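PDB 5OWU: importin subunit beta-1, which carries cargo into the nucleus in association with importin alpha, the adaptor subunit that recognises classical nuclear localization signals. Local coordinates for residues E375-I378 / R384-E387; Y408-L413 / Q449-G454; L417-D422 / E429-C434; I438-A443 / I477-E482; D465-A470 / A507-N512. All blocks are in the same frame, centred on the assembly; numbering follows the deposited sequence.

Contact 1 of 5, residues E375-I378 / R384-E387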
# COMPACT_ATOMS: atom_id res chain seq x y z
N GLU A 375 27.06 17.70 15.68
CA GLU A 375 28.16 18.15 16.54
C GLU A 375 27.70 19.26 17.48
O GLU A 375 28.07 19.27 18.66
CB GLU A 375 29.33 18.64 15.67
CG GLU A 375 30.49 19.25 16.45
CD GLU A 375 31.62 19.73 15.55
OE1 GLU A 375 31.37 20.59 14.67
OE2 GLU A 375 32.76 19.25 15.71
N GLN A 376 26.88 20.18 16.98
CA GLN A 376 26.45 21.29 17.82
C GLN A 376 25.50 20.85 18.92
O GLN A 376 25.45 21.49 19.98
CB GLN A 376 25.78 22.37 16.96
CG GLN A 376 26.14 23.79 17.37
CD GLN A 376 27.59 24.13 17.08
OE1 GLN A 376 28.01 24.17 15.92
NE2 GLN A 376 28.36 24.37 18.13
N ASN A 377 24.75 19.76 18.72
CA ASN A 377 23.62 19.48 19.60
C ASN A 377 23.70 18.17 20.38
O ASN A 377 22.93 18.00 21.33
CB ASN A 377 22.32 19.51 18.80
CG ASN A 377 21.95 20.91 18.36
OD1 ASN A 377 21.46 21.70 19.15
ND2 ASN A 377 22.22 21.22 17.09
N ILE A 378 24.61 17.25 20.05
CA ILE A 378 24.56 15.95 20.69
C ILE A 378 24.94 16.03 22.17
O ILE A 378 24.57 15.14 22.95
CB ILE A 378 25.45 14.96 19.92
CG1 ILE A 378 25.17 13.53 20.37
CG2 ILE A 378 26.92 15.30 20.07
CD1 ILE A 378 25.48 12.52 19.31
N ARG A 384 15.70 18.29 23.95
CA ARG A 384 15.18 18.41 22.59
C ARG A 384 16.32 18.46 21.57
O ARG A 384 16.20 17.92 20.46
CB ARG A 384 14.30 19.65 22.46
CG ARG A 384 13.01 19.59 23.26
CD ARG A 384 12.30 20.93 23.14
NE ARG A 384 10.91 20.89 23.59
CZ ARG A 384 9.90 20.42 22.86
NH1 ARG A 384 10.11 19.93 21.65
NH2 ARG A 384 8.67 20.44 23.35
N ASN A 385 17.43 19.10 21.94
CA ASN A 385 18.55 19.24 21.02
C ASN A 385 19.34 17.94 20.89
O ASN A 385 19.77 17.58 19.79
CB ASN A 385 19.44 20.39 21.46
CG ASN A 385 18.76 21.74 21.32
OD1 ASN A 385 17.94 22.12 22.16
ND2 ASN A 385 19.07 22.45 20.26
N ARG A 386 19.52 17.21 21.99
CA ARG A 386 20.20 15.92 21.90
C ARG A 386 19.36 14.92 21.10
O ARG A 386 19.88 14.20 20.23
CB ARG A 386 20.50 15.38 23.30
CG ARG A 386 21.26 16.37 24.19
CD ARG A 386 21.87 15.69 25.42
NE ARG A 386 20.86 15.15 26.33
CZ ARG A 386 20.17 15.88 27.19
NH1 ARG A 386 20.35 17.19 27.26
NH2 ARG A 386 19.28 15.30 27.98
N GLU A 387 18.05 14.86 21.38
CA GLU A 387 17.18 13.97 20.62
C GLU A 387 17.21 14.34 19.14
O GLU A 387 17.33 13.46 18.27
CB GLU A 387 15.75 14.04 21.17
CG GLU A 387 14.83 12.93 20.65
CD GLU A 387 14.27 13.19 19.26
OE1 GLU A 387 14.29 14.36 18.81
OE2 GLU A 387 13.80 12.23 18.61
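Asn-385 ND2 donates to Asn-377 OD1 over 2.7 Å, a short side-chain hydrogen bond whose N-H...O angle is 150°. The nitrogen approaches from above the carbonyl plane, 38° out of it, so it does not meet a lone pair squarely, and the two amide planes are turned 19° from each other. Asn-377 ND2 donates back to Phe-373 O in its own helix. That second bond fixes which end of the amide is oxygen and presents OD1 across the gap. Asparagine suits both places, since its short chain carries a donor and an acceptor and still lets the backbones come close: the CA atoms of Asn-377 and Asn-385 are 5.3 Å apart. Asn-377 CB rests 3.3 Å from Asn-385 O, while Arg-386 CA makes a CH...O contact of 3.5 Å with Asn-377 O. The aliphatic part of Arg-386 continues past Ile-378 O, with CD at 3.7 Å. Its guanidinium then leads away to a salt bridge between NE and Asp-422 OD1. Joined by a short connection, helices 367-377 and 383-395 make up HEAT repeat 9, and the asparagine pair ties them where the chain turns, as befits a helical hairpin of this solenoid.

Contact 2 of 5, residues Y408-L413 / Q449-G454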
# COMPACT_ATOMS: atom_id res chain seq x y z
N TYR A 408 32.12 8.47 9.80
CA TYR A 408 31.41 9.25 10.81
C TYR A 408 30.69 8.39 11.84
O TYR A 408 30.48 8.85 12.97
CB TYR A 408 30.45 10.22 10.12
CG TYR A 408 31.23 11.34 9.46
CD1 TYR A 408 31.95 12.24 10.23
CD2 TYR A 408 31.29 11.46 8.08
CE1 TYR A 408 32.69 13.25 9.64
CE2 TYR A 408 32.03 12.46 7.48
CZ TYR A 408 32.73 13.35 8.27
OH TYR A 408 33.47 14.36 7.69
N VAL A 409 30.35 7.15 11.50
CA VAL A 409 29.87 6.23 12.53
C VAL A 409 30.99 5.94 13.51
O VAL A 409 30.80 5.99 14.73
CB VAL A 409 29.33 4.94 11.88
CG1 VAL A 409 29.20 3.82 12.92
CG2 VAL A 409 27.99 5.21 11.22
N HIS A 410 32.18 5.62 13.00
CA HIS A 410 33.32 5.42 13.89
C HIS A 410 33.52 6.63 14.80
O HIS A 410 33.74 6.48 16.01
CB HIS A 410 34.59 5.14 13.08
CG HIS A 410 35.76 4.74 13.93
ND1 HIS A 410 36.58 5.66 14.54
CD2 HIS A 410 36.23 3.52 14.27
CE1 HIS A 410 37.51 5.02 15.23
NE2 HIS A 410 37.33 3.72 15.08
N GLN A 411 33.43 7.84 14.24
CA GLN A 411 33.67 9.03 15.05
C GLN A 411 32.58 9.23 16.10
O GLN A 411 32.87 9.63 17.24
CB GLN A 411 33.76 10.26 14.13
CG GLN A 411 33.78 11.60 14.85
CD GLN A 411 33.99 12.76 13.89
OE1 GLN A 411 33.03 13.40 13.45
NE2 GLN A 411 35.24 13.02 13.56
N ALA A 412 31.32 8.96 15.76
CA ALA A 412 30.19 9.34 16.61
C ALA A 412 29.71 8.23 17.53
O ALA A 412 28.94 8.51 18.45
CB ALA A 412 29.02 9.80 15.73
N LEU A 413 30.14 7.00 17.32
CA LEU A 413 29.54 5.89 18.06
C LEU A 413 29.74 6.02 19.56
O LEU A 413 28.79 5.75 20.31
CB LEU A 413 30.10 4.56 17.53
CG LEU A 413 29.32 3.26 17.79
CD1 LEU A 413 27.81 3.41 17.67
CD2 LEU A 413 29.82 2.23 16.79
N GLN A 449 35.66 -5.82 17.31
CA GLN A 449 36.38 -5.77 18.57
C GLN A 449 36.13 -4.48 19.34
O GLN A 449 35.94 -4.51 20.56
CB GLN A 449 37.89 -5.93 18.33
CG GLN A 449 38.37 -7.38 18.29
CD GLN A 449 38.04 -8.07 16.99
OE1 GLN A 449 38.33 -7.56 15.90
NE2 GLN A 449 37.41 -9.24 17.08
N GLN A 450 36.11 -3.35 18.64
CA GLN A 450 36.11 -2.05 19.31
C GLN A 450 34.73 -1.66 19.81
O GLN A 450 34.59 -1.20 20.95
CB GLN A 450 36.67 -0.98 18.37
CG GLN A 450 36.62 0.42 18.94
CD GLN A 450 37.55 1.37 18.21
OE1 GLN A 450 38.08 1.06 17.14
NE2 GLN A 450 37.77 2.55 18.80
N HIS A 451 33.69 -1.82 18.99
CA HIS A 451 32.39 -1.25 19.32
C HIS A 451 31.23 -2.23 19.34
O HIS A 451 30.23 -1.95 20.00
CB HIS A 451 32.05 -0.12 18.33
CG HIS A 451 32.88 1.11 18.53
ND1 HIS A 451 33.49 1.77 17.49
CD2 HIS A 451 33.20 1.79 19.66
CE1 HIS A 451 34.16 2.81 17.96
NE2 HIS A 451 34.00 2.84 19.28
N LEU A 452 31.31 -3.36 18.65
CA LEU A 452 30.19 -4.29 18.67
C LEU A 452 29.85 -4.76 20.08
O LEU A 452 28.65 -4.82 20.41
CB LEU A 452 30.47 -5.47 17.73
CG LEU A 452 29.31 -6.44 17.51
CD1 LEU A 452 28.08 -5.74 16.94
CD2 LEU A 452 29.72 -7.61 16.60
N PRO A 453 30.81 -5.07 20.96
CA PRO A 453 30.41 -5.44 22.33
C PRO A 453 29.66 -4.33 23.03
O PRO A 453 28.70 -4.60 23.76
CB PRO A 453 31.75 -5.76 23.00
CG PRO A 453 32.70 -6.07 21.88
CD PRO A 453 32.26 -5.20 20.74
N GLY A 454 30.08 -3.07 22.84
CA GLY A 454 29.36 -1.95 23.44
C GLY A 454 27.98 -1.74 22.84
O GLY A 454 27.04 -1.35 23.54
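Segment 408-413 is a stretch from within helix 402-418, and facing it the chain of 449-454 leaves a loop and starts a new helix at Leu-452. The backbones stay well apart, the nearest CA atoms being those of Leu-413 and His-451 at 7.8 Å, so side chains span the gap. His-451 holds the N-cap position, and its imidazole reaches back toward helix 402-418. Gln-450 CG, from the preceding residue, lies 3.5 Å above the centre of one face of that ring. Leu-413 takes the opposite face, its CG nearer the rim and its CD2 3.6 Å from His-451 CB. A leucine is apt here, because one methyl, CD2, lies against both the CB and the ring of His-451. The edge of His-451 points at the face of His-410 in a T-shaped stack, centroids 5.6 Å apart and planes at 67°. His-410 swings its ring there with CG anti to the backbone N (chi1 -172°), and its NE2 makes a weak hydrogen bond of 3.4 Å to Gln-450 OE1. The glutamine is poorly ordered, so this bond is tentative. The contact joins the first helix of HEAT repeat 10 to the start of the first helix of repeat 11. Behind it, Val-409 and Ala-412 pack on Phe-393 of helix 383-395, and His-451 touches Ile-446 in the loop that leads from helix 425-442 to helix 452-463.

Contact 3 of 5, residues L417-D422 / E429-C434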
# COMPACT_ATOMS: atom_id res chain seq x y z
N LEU A 417 26.43 5.84 21.89
CA LEU A 417 26.27 4.83 22.93
C LEU A 417 26.13 5.48 24.29
O LEU A 417 25.40 4.98 25.16
CB LEU A 417 27.47 3.88 22.92
CG LEU A 417 27.65 2.96 21.71
CD1 LEU A 417 28.96 2.19 21.82
CD2 LEU A 417 26.48 2.01 21.59
N ASN A 418 26.82 6.61 24.51
CA ASN A 418 26.67 7.30 25.78
C ASN A 418 25.26 7.83 25.95
O ASN A 418 24.73 7.83 27.07
CB ASN A 418 27.69 8.44 25.89
CG ASN A 418 27.53 9.24 27.16
OD1 ASN A 418 27.74 8.72 28.26
ND2 ASN A 418 27.17 10.51 27.03
N LEU A 419 24.62 8.26 24.86
CA LEU A 419 23.25 8.75 24.99
C LEU A 419 22.26 7.66 25.38
O LEU A 419 21.12 7.99 25.73
CB LEU A 419 22.78 9.40 23.70
CG LEU A 419 23.34 10.79 23.41
CD1 LEU A 419 22.81 11.28 22.09
CD2 LEU A 419 22.98 11.79 24.51
N MET A 420 22.63 6.38 25.33
CA MET A 420 21.71 5.35 25.83
C MET A 420 21.54 5.42 27.34
O MET A 420 20.59 4.83 27.88
CB MET A 420 22.19 3.95 25.43
CG MET A 420 22.04 3.65 23.95
SD MET A 420 20.32 3.58 23.37
CE MET A 420 19.72 2.07 24.13
N ASN A 421 22.42 6.13 28.03
CA ASN A 421 22.28 6.41 29.46
C ASN A 421 21.70 7.79 29.72
O ASN A 421 21.77 8.27 30.86
CB ASN A 421 23.64 6.27 30.14
CG ASN A 421 24.30 4.94 29.84
OD1 ASN A 421 23.64 3.90 29.83
ND2 ASN A 421 25.60 4.96 29.56
N ASP A 422 21.13 8.43 28.71
CA ASP A 422 20.60 9.78 28.87
C ASP A 422 19.45 9.77 29.88
O ASP A 422 18.72 8.79 30.01
CB ASP A 422 20.11 10.32 27.53
CG ASP A 422 20.00 11.83 27.52
OD1 ASP A 422 21.01 12.48 27.18
OD2 ASP A 422 18.92 12.36 27.85
N GLU A 429 15.09 6.67 23.51
CA GLU A 429 14.28 6.02 22.48
C GLU A 429 14.86 6.26 21.10
O GLU A 429 15.07 5.32 20.31
CB GLU A 429 12.85 6.55 22.57
CG GLU A 429 11.92 6.09 21.47
CD GLU A 429 10.48 6.51 21.70
OE1 GLU A 429 10.27 7.67 22.13
OE2 GLU A 429 9.57 5.69 21.47
N THR A 430 15.15 7.53 20.79
CA THR A 430 15.67 7.85 19.47
C THR A 430 17.10 7.35 19.30
O THR A 430 17.48 6.96 18.20
CB THR A 430 15.56 9.35 19.23
OG1 THR A 430 14.19 9.72 19.34
CG2 THR A 430 16.11 9.73 17.83
N THR A 431 17.89 7.34 20.37
CA THR A 431 19.25 6.79 20.29
C THR A 431 19.23 5.31 19.96
O THR A 431 20.03 4.84 19.14
CB THR A 431 19.98 7.04 21.62
OG1 THR A 431 20.10 8.45 21.83
CG2 THR A 431 21.38 6.40 21.61
N ALA A 432 18.34 4.55 20.59
CA ALA A 432 18.20 3.13 20.24
C ALA A 432 17.83 2.98 18.77
O ALA A 432 18.41 2.15 18.05
CB ALA A 432 17.15 2.46 21.13
N TRP A 433 16.86 3.78 18.31
CA TRP A 433 16.53 3.78 16.88
C TRP A 433 17.76 4.09 16.03
O TRP A 433 18.02 3.43 15.02
CB TRP A 433 15.42 4.79 16.62
CG TRP A 433 15.13 5.04 15.17
CD1 TRP A 433 14.33 4.29 14.35
CD2 TRP A 433 15.63 6.12 14.37
NE1 TRP A 433 14.30 4.84 13.09
CE2 TRP A 433 15.08 5.97 13.07
CE3 TRP A 433 16.48 7.20 14.61
CZ2 TRP A 433 15.36 6.85 12.03
CZ3 TRP A 433 16.75 8.08 13.58
CH2 TRP A 433 16.20 7.90 12.31
N CYS A 434 18.54 5.10 16.43
CA CYS A 434 19.70 5.51 15.65
C CYS A 434 20.71 4.37 15.54
O CYS A 434 21.32 4.17 14.48
CB CYS A 434 20.34 6.74 16.30
SG CYS A 434 21.74 7.38 15.40
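The sulfur of Met-420 lies over a flat group, one face of the peptide that joins Thr-431 to Ala-432, with SD almost directly above Ala-432 N at 3.5 Å. One residue on, the indole of Trp-433 turns elsewhere: Thr-430 O lies in plane at its edge, and its ring meets that of Trp-475 nearly parallel. A bend at chi2 (-66°) folds the methionine sulfur onto the peptide, and a second at chi3 (-70°) turns the methyl toward Ala-432. CE then ends 4.0 Å from Ala-432 CB. A small alanine lets the flexible methionine come this near the helix backbone. Alongside, Met-420 and Thr-431 run past each other in opposite directions, with Thr-431 CG2 3.5 Å from SD and 3.7 Å from Met-420 CG. Thr-431 suits this spot because its two branches serve different ends. The methyl, anti to the backbone N, faces the methionine, while OG1 turns back to bond Val-427 O one helical turn earlier. That bond satisfies the hydroxyl in a buried place, and OG1 also packs 3.4 Å from Leu-419 CB. Here the chain leaving helix 402-418 packs on helix 425-442, within HEAT repeat 10. Repeat 9 borders the contact through Val-390 of helix 383-395, which touches Leu-419 and Thr-431; repeat 11 borders it through Ala-458 of helix 452-463 and Cys-473 of helix 467-484, both against Met-420.

Contact 4 of 5, residues I438-A443 / I477-E482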
# COMPACT_ATOMS: atom_id res chain seq x y z
N ILE A 438 22.17 2.70 12.08
CA ILE A 438 23.57 2.41 11.81
C ILE A 438 23.73 0.94 11.47
O ILE A 438 24.37 0.57 10.47
CB ILE A 438 24.44 2.81 13.01
CG1 ILE A 438 24.35 4.32 13.25
CG2 ILE A 438 25.89 2.41 12.79
CD1 ILE A 438 25.01 4.80 14.50
N ALA A 439 23.14 0.07 12.29
CA ALA A 439 23.25 -1.36 12.05
C ALA A 439 22.62 -1.73 10.72
O ALA A 439 23.15 -2.57 9.98
CB ALA A 439 22.59 -2.15 13.18
N ASP A 440 21.51 -1.10 10.38
CA ASP A 440 20.71 -1.55 9.26
C ASP A 440 21.39 -1.24 7.93
O ASP A 440 21.36 -2.06 7.01
CB ASP A 440 19.32 -0.92 9.30
CG ASP A 440 18.31 -1.67 8.47
OD1 ASP A 440 18.49 -2.90 8.31
OD2 ASP A 440 17.35 -1.05 7.97
N SER A 441 22.00 -0.06 7.82
CA SER A 441 22.56 0.35 6.53
C SER A 441 24.06 0.10 6.40
O SER A 441 24.54 -0.23 5.31
CB SER A 441 22.27 1.82 6.27
OG SER A 441 20.89 2.01 5.96
N VAL A 442 24.84 0.26 7.47
CA VAL A 442 26.27 0.01 7.41
C VAL A 442 26.75 -0.77 8.64
O VAL A 442 27.62 -0.31 9.38
CB VAL A 442 27.04 1.33 7.20
CG1 VAL A 442 26.81 2.34 8.33
CG2 VAL A 442 28.52 1.09 6.96
N ALA A 443 26.23 -1.99 8.82
CA ALA A 443 26.56 -2.78 10.01
C ALA A 443 28.05 -3.08 10.10
O ALA A 443 28.57 -3.26 11.21
CB ALA A 443 25.80 -4.11 10.00
N ILE A 477 18.26 -5.05 17.28
CA ILE A 477 18.86 -6.38 17.29
C ILE A 477 18.52 -7.12 16.01
O ILE A 477 19.38 -7.76 15.39
CB ILE A 477 18.42 -7.15 18.55
CG1 ILE A 477 19.08 -6.55 19.79
CG2 ILE A 477 18.76 -8.63 18.43
CD1 ILE A 477 18.49 -7.02 21.10
N ILE A 478 17.26 -7.03 15.58
CA ILE A 478 16.89 -7.63 14.30
C ILE A 478 17.82 -7.12 13.20
O ILE A 478 18.40 -7.90 12.44
CB ILE A 478 15.41 -7.35 13.99
CG1 ILE A 478 14.52 -8.18 14.91
CG2 ILE A 478 15.08 -7.67 12.52
CD1 ILE A 478 13.05 -7.77 14.90
N ASN A 479 18.00 -5.80 13.12
CA ASN A 479 18.87 -5.24 12.08
C ASN A 479 20.29 -5.78 12.18
O ASN A 479 20.91 -6.14 11.17
CB ASN A 479 18.89 -3.72 12.17
CG ASN A 479 17.58 -3.10 11.80
OD1 ASN A 479 16.69 -3.78 11.31
ND2 ASN A 479 17.45 -1.79 12.02
N LEU A 480 20.84 -5.82 13.40
CA LEU A 480 22.20 -6.33 13.58
C LEU A 480 22.33 -7.75 13.05
O LEU A 480 23.26 -8.06 12.30
CB LEU A 480 22.59 -6.30 15.05
CG LEU A 480 23.08 -4.97 15.61
CD1 LEU A 480 23.22 -5.09 17.12
CD2 LEU A 480 24.40 -4.57 14.97
N VAL A 481 21.41 -8.63 13.44
CA VAL A 481 21.50 -10.02 13.03
C VAL A 481 21.34 -10.14 11.52
O VAL A 481 22.10 -10.85 10.85
CB VAL A 481 20.45 -10.87 13.78
CG1 VAL A 481 20.39 -12.29 13.24
CG2 VAL A 481 20.76 -10.88 15.26
N GLU A 482 20.35 -9.44 10.96
CA GLU A 482 20.10 -9.52 9.52
C GLU A 482 21.31 -9.07 8.72
O GLU A 482 21.67 -9.70 7.71
CB GLU A 482 18.87 -8.69 9.15
CG GLU A 482 17.54 -9.35 9.45
CD GLU A 482 16.36 -8.47 9.11
OE1 GLU A 482 16.56 -7.26 8.84
OE2 GLU A 482 15.22 -8.97 9.12
O HOH W 1 18.19 -5.49 7.93
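The second helices of HEAT repeats 10 and 11 pack side by side here, as neighbouring repeats of a solenoid do. The axes of segments 438-442 and 477-482 run nearly parallel, 25° apart, and approach to 7.9 Å. The methyl of Ala-439 helps the helices come this near: its CB meets Leu-480 CD2 at 3.5 Å and Asn-479 CB at 4.1 Å. Leu-480 has its CB directed away from the other helix, yet its branched end comes back to the alanine. Next to this apolar patch, the carboxylate of Asp-440 and the amide of Asn-479 are stacked, their planes 12° apart. Asn-479 ND2 passes 3.4 Å from Asp-440 CB, and the hydrogen bond it makes is to Gly-436 O, one turn before Asp-440. Asparagine therefore does two jobs: it is flat enough to lie against the carboxylate and polar enough to link the neighbouring helix backbone. Further along, the acids Asp-440 and Glu-482 approach each other, a closeness probably eased by water between them. One water lies 2.6 Å from Asp-440 OD1 and 2.6 Å from Glu-482 OE1.

Contact 5 of 5, residues D465-A470 / A507-N512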
# COMPACT_ATOMS: atom_id res chain seq x y z
N ASP A 465 14.97 -1.41 29.91
CA ASP A 465 14.63 -0.02 30.18
C ASP A 465 13.13 0.18 29.97
O ASP A 465 12.36 -0.78 29.88
CB ASP A 465 15.47 0.89 29.29
CG ASP A 465 15.70 2.27 29.88
OD1 ASP A 465 14.84 2.76 30.64
OD2 ASP A 465 16.75 2.87 29.57
N HIS A 466 12.71 1.43 29.88
CA HIS A 466 11.34 1.76 29.56
C HIS A 466 10.91 1.03 28.29
O HIS A 466 11.71 0.91 27.35
CB HIS A 466 11.20 3.27 29.38
CG HIS A 466 9.80 3.75 29.23
ND1 HIS A 466 9.08 3.63 28.05
CD2 HIS A 466 8.97 4.38 30.10
CE1 HIS A 466 7.88 4.15 28.22
NE2 HIS A 466 7.79 4.61 29.45
N PRO A 467 9.67 0.54 28.21
CA PRO A 467 9.27 -0.23 27.02
C PRO A 467 9.51 0.47 25.70
O PRO A 467 9.79 -0.21 24.70
CB PRO A 467 7.78 -0.49 27.26
CG PRO A 467 7.38 0.43 28.37
CD PRO A 467 8.59 0.62 29.20
N LYS A 468 9.42 1.80 25.64
CA LYS A 468 9.68 2.52 24.40
C LYS A 468 11.12 2.31 23.93
O LYS A 468 11.36 2.14 22.72
CB LYS A 468 9.40 4.01 24.57
CG LYS A 468 7.95 4.33 24.68
CD LYS A 468 7.71 5.82 24.76
CE LYS A 468 6.63 6.24 23.78
NZ LYS A 468 5.99 7.52 24.18
N VAL A 469 12.07 2.33 24.86
CA VAL A 469 13.46 2.02 24.53
C VAL A 469 13.60 0.55 24.13
O VAL A 469 14.22 0.22 23.11
CB VAL A 469 14.38 2.37 25.72
CG1 VAL A 469 15.85 2.08 25.40
CG2 VAL A 469 14.20 3.84 26.11
N ALA A 470 13.00 -0.35 24.91
CA ALA A 470 13.14 -1.78 24.67
C ALA A 470 12.64 -2.17 23.27
O ALA A 470 13.23 -3.03 22.61
CB ALA A 470 12.37 -2.57 25.74
N ALA A 507 10.62 -10.71 26.35
CA ALA A 507 9.42 -11.46 26.01
C ALA A 507 8.67 -11.89 27.25
O ALA A 507 7.45 -12.10 27.18
CB ALA A 507 9.79 -12.66 25.15
N ASN A 508 9.36 -11.99 28.39
CA ASN A 508 8.74 -12.35 29.66
C ASN A 508 8.16 -11.15 30.39
O ASN A 508 7.80 -11.27 31.56
CB ASN A 508 9.76 -13.05 30.56
CG ASN A 508 9.75 -14.54 30.39
OD1 ASN A 508 8.70 -15.15 30.19
ND2 ASN A 508 10.93 -15.15 30.48
N ARG A 509 8.07 -9.99 29.74
CA ARG A 509 7.41 -8.86 30.36
C ARG A 509 5.97 -9.22 30.73
O ARG A 509 5.33 -10.05 30.08
CB ARG A 509 7.43 -7.64 29.44
CG ARG A 509 8.77 -6.89 29.41
CD ARG A 509 8.71 -5.68 28.48
NE ARG A 509 7.63 -4.77 28.86
CZ ARG A 509 7.77 -3.72 29.66
NH1 ARG A 509 8.96 -3.39 30.16
NH2 ARG A 509 6.71 -2.97 29.95
N ILE A 510 5.47 -8.58 31.79
CA ILE A 510 4.11 -8.84 32.25
C ILE A 510 3.09 -8.20 31.31
O ILE A 510 1.97 -8.70 31.18
CB ILE A 510 3.95 -8.35 33.70
CG1 ILE A 510 4.52 -9.40 34.66
CG2 ILE A 510 2.48 -8.07 34.04
CD1 ILE A 510 4.68 -8.93 36.09
N ASP A 511 3.47 -7.13 30.63
CA ASP A 511 2.57 -6.43 29.73
C ASP A 511 3.27 -6.18 28.40
O ASP A 511 4.47 -6.42 28.25
CB ASP A 511 2.10 -5.10 30.33
CG ASP A 511 3.23 -4.10 30.52
OD1 ASP A 511 3.80 -3.66 29.50
OD2 ASP A 511 3.56 -3.77 31.68
N ASN A 512 2.50 -5.71 27.42
CA ASN A 512 3.02 -5.36 26.10
C ASN A 512 2.93 -3.86 25.85
O ASN A 512 2.67 -3.40 24.74
CB ASN A 512 2.26 -6.11 25.01
CG ASN A 512 2.85 -5.87 23.62
OD1 ASN A 512 4.06 -5.79 23.45
ND2 ASN A 512 1.98 -5.74 22.63
O HOH W 2 10.44 -1.50 31.82
O HOH W 3 11.58 -3.62 29.29
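Segment 465-470 enters helix 467-484 opposite the irregular loop 507-512, and their nearest CA atoms, those of Pro-467 and Asn-512, are 8.1 Å apart. Arg-509 spans the gap. Its chain bends at chi3 (56°) and brings one face of the guanidinium over the ring of Pro-467, with NH2 3.8 Å from CB. Proline fits the first turn of a helix, where its missing N-H costs no bond, and it gives the flat cation an apolar bed. The edge of the guanidinium is polar: NH2 forms a salt bridge with Asp-511 OD1, 3.0 Å and in the guanidinium plane, on the syn side of the carboxylate. NH1 reaches Asp-465 O through two waters, one 2.9 Å and the other 2.8 Å from NH1, each donating to the carbonyl. Just before the proline, His-466 caps the helix, its ND1 accepting from Lys-468 N over 3.0 Å at 165°. The donor lies close to the ring plane; ND1 as acceptor is consistent with a proton on NE2. The chemistry implies that repeats 11 and 12 meet here by the guanidinium face packing on proline and by bridging water, with the charge of Arg-509 probably balanced largely within its own loop.

The five contacts follow the solenoid from HEAT repeat 9 to repeat 12. Contacts 1 and 3 each close one helical hairpin, while contacts 2, 4 and 5 join successive repeats. Contacts 1 and 3, centres 12 Å apart, are bound by the salt bridge of Arg-386 NE with Asp-422 OD1 (2.8 Å) and a probable hydrogen bond between Thr-430 OG1 and Glu-387 OE2 (2.6 Å). Contacts 2 and 4 lie on the two helix layers between repeats 10 and 11, and Val-409 CG1 meets Ile-438 CG2 at 3.6 Å. Contact 5 touches contact 3 where Met-420 packs on Val-469, but stays about 11 Å from contact 1 between nearest atoms.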